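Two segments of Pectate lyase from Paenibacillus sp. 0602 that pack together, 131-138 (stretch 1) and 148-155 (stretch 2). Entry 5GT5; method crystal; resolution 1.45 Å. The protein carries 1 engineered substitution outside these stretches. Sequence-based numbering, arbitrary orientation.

Stretch 1 131-138: EFDELWEW
Stretch 2 (148-155) KNDWDYIT

A clear side-chain hydrogen bond lies at one end of a largely apolar and aromatic contact between these two segments of pectate lyase: Asn 149 ND2 donates to Glu 137 OE2 over 2.8 Å, with an N-H...acceptor angle of 157°. No backbone-to-backbone hydrogen bond crosses the interface, although the chains run nearly antiparallel, their end-to-end directions 169° apart. The example illustrates how side chains can hold neighbouring segments together where backbone pairing is absent.

The register is consistent with this. CA atoms of Phe 132 and Tyr 153 are 6.9 Å apart, those of Leu 135 and Trp 151 6.8 Å, and those of Glu 137 and Asn 149 9.2 Å, so the segments diverge toward the hydrogen-bonded end. Residues 131-133 and 154-155 are strand; the remainder is loop or turn. Most backbone angles are extended, as at Phe 132 (phi/psi -116/126) and Trp 151 (-88/121), but Glu 134 (60/57) and Asp 150 (59/35) take positive phi, while Leu 135 (-137/30), Lys 148 (-96/-58), Asn 149 (-68/-34) and Tyr 153 (-66/-49) also leave the extended region. Beside the first of these kinks, Glu 134 N donates to Asp 133 OD1 at 2.8 Å.

Tyr 153 (chi1 -76°, chi2 -64°) points toward stretch 1 and gives the largest covered area of any residue here. Phe 132 (chi1 m, chi2 84°) sets its CB over one face of the tyrosine ring, 3.7 Å from the centroid and 22° off the normal, a CH-pi contact. The two rings meet obliquely, with centroids 5.9 Å apart and planes at 59°. Beyond them, Ile 154 (m, t) starts sideways, yet its end comes nearer, bringing CD1 to 4.0 Å from Phe 132 CZ. The tyrosine hydroxyl reaches the bend in stretch 1, where Tyr 153 OH lies 3.2 Å from Asp 133 CA.

Leu 135 (t, p) is packed against both large aromatic residues of stretch 2: its CB is 3.4 Å from Tyr 153 CE1, and its CG is 3.8 Å from Trp 151 CB. Trp 151 (chi1 -58°, chi2 -21°) turns its ring edge to the opposing backbone, placing CE3 3.4 Å from Leu 135 O. Farther along the same ring, Trp 151 CH2 lies 3.6 Å from Glu 137 CD. Glu 137 (p, t, chi3 11°) thus sets its carboxylate beside the indole, where it also accepts the bond from Asn 149 (chi1 m, chi2 21°). Together the segments bury 525 Å², both sides summed.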

# COMPACT_ATOMS: atom_id res chain seq x y z
N GLU A 131 5.53 23.83 -9.97
CA GLU A 131 6.70 24.48 -9.40
C GLU A 131 6.34 25.04 -8.03
O GLU A 131 5.26 25.60 -7.84
CB GLU A 131 7.24 25.57 -10.33
CG GLU A 131 8.44 26.33 -9.69
CD GLU A 131 9.23 27.15 -10.68
OE1 GLU A 131 8.85 27.25 -11.87
OE2 GLU A 131 10.25 27.73 -10.26
N PHE A 132 7.25 24.85 -7.08
CA PHE A 132 7.06 25.24 -5.70
C PHE A 132 8.09 26.31 -5.36
O PHE A 132 9.30 26.13 -5.59
CB PHE A 132 7.25 24.01 -4.81
CG PHE A 132 6.23 22.95 -5.05
CD1 PHE A 132 6.39 22.02 -6.07
CD2 PHE A 132 5.09 22.89 -4.27
CE1 PHE A 132 5.38 21.04 -6.31
CE2 PHE A 132 4.13 21.91 -4.46
CZ PHE A 132 4.25 21.00 -5.49
N ASP A 133 7.61 27.44 -4.84
CA ASP A 133 8.50 28.58 -4.64
C ASP A 133 8.05 29.45 -3.47
O ASP A 133 6.89 29.35 -3.02
CB ASP A 133 8.60 29.44 -5.93
CG ASP A 133 9.86 30.28 -6.01
OD1 ASP A 133 10.74 30.20 -5.13
OD2 ASP A 133 9.96 31.05 -7.00
N GLU A 134 8.97 30.29 -3.01
CA GLU A 134 8.72 31.33 -2.00
C GLU A 134 8.23 30.76 -0.67
O GLU A 134 7.15 31.08 -0.17
CB GLU A 134 7.80 32.43 -2.58
CG GLU A 134 8.42 33.06 -3.83
CD GLU A 134 7.67 34.28 -4.37
OE1 GLU A 134 6.70 34.76 -3.75
OE2 GLU A 134 8.09 34.72 -5.46
N LEU A 135 9.06 29.87 -0.14
CA LEU A 135 8.83 29.23 1.15
C LEU A 135 10.14 29.19 1.95
O LEU A 135 10.34 28.29 2.78
CB LEU A 135 8.25 27.81 0.97
CG LEU A 135 7.56 27.22 2.21
CD1 LEU A 135 6.29 28.00 2.59
CD2 LEU A 135 7.19 25.77 1.97
N TRP A 136 11.01 30.18 1.73
CA TRP A 136 12.24 30.33 2.50
C TRP A 136 12.31 31.73 3.07
O TRP A 136 11.88 32.68 2.43
CB TRP A 136 13.48 30.06 1.62
CG TRP A 136 14.82 30.32 2.34
CD1 TRP A 136 15.56 29.41 3.06
CD2 TRP A 136 15.52 31.57 2.40
NE1 TRP A 136 16.69 30.03 3.55
CE2 TRP A 136 16.69 31.34 3.17
CE3 TRP A 136 15.27 32.85 1.88
CZ2 TRP A 136 17.61 32.37 3.43
CZ3 TRP A 136 16.18 33.86 2.13
CH2 TRP A 136 17.32 33.62 2.91
N GLU A 137 12.87 31.87 4.28
CA GLU A 137 13.28 33.17 4.83
C GLU A 137 14.51 32.95 5.67
O GLU A 137 14.83 31.83 6.03
CB GLU A 137 12.15 33.84 5.62
CG GLU A 137 11.83 33.13 6.94
CD GLU A 137 10.85 33.92 7.79
OE1 GLU A 137 10.26 34.91 7.26
OE2 GLU A 137 10.67 33.55 8.97
N TRP A 138 15.22 34.04 5.94
CA TRP A 138 16.42 34.03 6.75
C TRP A 138 16.11 33.64 8.20
O TRP A 138 15.09 34.04 8.77
CB TRP A 138 17.02 35.44 6.65
CG TRP A 138 18.23 35.72 7.53
CD1 TRP A 138 18.22 36.28 8.77
CD2 TRP A 138 19.61 35.49 7.20
NE1 TRP A 138 19.51 36.42 9.24
CE2 TRP A 138 20.38 35.95 8.29
CE3 TRP A 138 20.26 34.96 6.08
CZ2 TRP A 138 21.78 35.86 8.32
CZ3 TRP A 138 21.68 34.90 6.08
CH2 TRP A 138 22.41 35.34 7.21
N LYS A 148 13.07 26.59 13.58
CA LYS A 148 11.83 27.14 14.10
C LYS A 148 10.63 26.98 13.16
O LYS A 148 9.62 26.38 13.53
CB LYS A 148 11.98 28.61 14.48
CG LYS A 148 10.75 29.14 15.22
CD LYS A 148 10.95 30.54 15.71
CE LYS A 148 9.78 30.95 16.60
NZ LYS A 148 9.77 30.13 17.84
N ASN A 149 10.74 27.51 11.94
CA ASN A 149 9.53 27.64 11.11
C ASN A 149 8.93 26.32 10.66
O ASN A 149 7.70 26.20 10.49
CB ASN A 149 9.81 28.50 9.88
CG ASN A 149 10.12 29.94 10.22
OD1 ASN A 149 10.50 30.26 11.37
ND2 ASN A 149 9.96 30.82 9.23
N ASP A 150 9.79 25.34 10.41
CA ASP A 150 9.36 24.00 9.98
C ASP A 150 8.57 24.05 8.68
O ASP A 150 7.61 23.30 8.51
CB ASP A 150 8.55 23.29 11.08
CG ASP A 150 9.35 23.06 12.36
OD1 ASP A 150 10.60 22.97 12.32
OD2 ASP A 150 8.71 22.96 13.42
N TRP A 151 8.93 24.96 7.77
CA TRP A 151 8.29 25.01 6.46
C TRP A 151 8.97 24.09 5.46
O TRP A 151 10.18 24.27 5.20
CB TRP A 151 8.35 26.43 5.88
CG TRP A 151 7.74 27.56 6.66
CD1 TRP A 151 6.77 27.51 7.65
CD2 TRP A 151 8.05 28.94 6.47
NE1 TRP A 151 6.47 28.80 8.07
CE2 TRP A 151 7.25 29.68 7.37
CE3 TRP A 151 8.94 29.63 5.63
CZ2 TRP A 151 7.29 31.08 7.43
CZ3 TRP A 151 8.99 31.01 5.70
CH2 TRP A 151 8.19 31.72 6.62
N ASP A 152 8.24 23.13 4.91
CA ASP A 152 8.75 22.19 3.91
C ASP A 152 7.80 22.22 2.74
O ASP A 152 6.59 22.39 2.95
CB ASP A 152 8.76 20.76 4.49
CG ASP A 152 9.28 20.73 5.92
OD1 ASP A 152 10.50 20.70 6.09
OD2 ASP A 152 8.46 20.71 6.86
N TYR A 153 8.25 22.06 1.50
CA TYR A 153 7.29 22.11 0.41
C TYR A 153 6.30 20.94 0.45
O TYR A 153 5.11 21.14 0.31
CB TYR A 153 7.98 22.15 -0.95
CG TYR A 153 8.56 23.48 -1.30
CD1 TYR A 153 7.72 24.59 -1.47
CD2 TYR A 153 9.91 23.63 -1.53
CE1 TYR A 153 8.26 25.82 -1.81
CE2 TYR A 153 10.46 24.86 -1.88
CZ TYR A 153 9.61 25.93 -2.03
OH TYR A 153 10.16 27.15 -2.36
N ILE A 154 6.80 19.72 0.59
CA ILE A 154 5.92 18.55 0.66
C ILE A 154 6.43 17.63 1.75
O ILE A 154 7.63 17.32 1.80
CB ILE A 154 5.89 17.76 -0.67
CG1 ILE A 154 5.38 18.66 -1.80
CG2 ILE A 154 5.00 16.52 -0.54
CD1 ILE A 154 5.42 17.98 -3.19
N THR A 155 5.52 17.21 2.64
CA THR A 155 5.81 16.21 3.68
C THR A 155 4.82 15.10 3.47
O THR A 155 3.61 15.34 3.32
CB THR A 155 5.67 16.77 5.08
OG1 THR A 155 6.57 17.89 5.22
CG2 THR A 155 6.07 15.77 6.12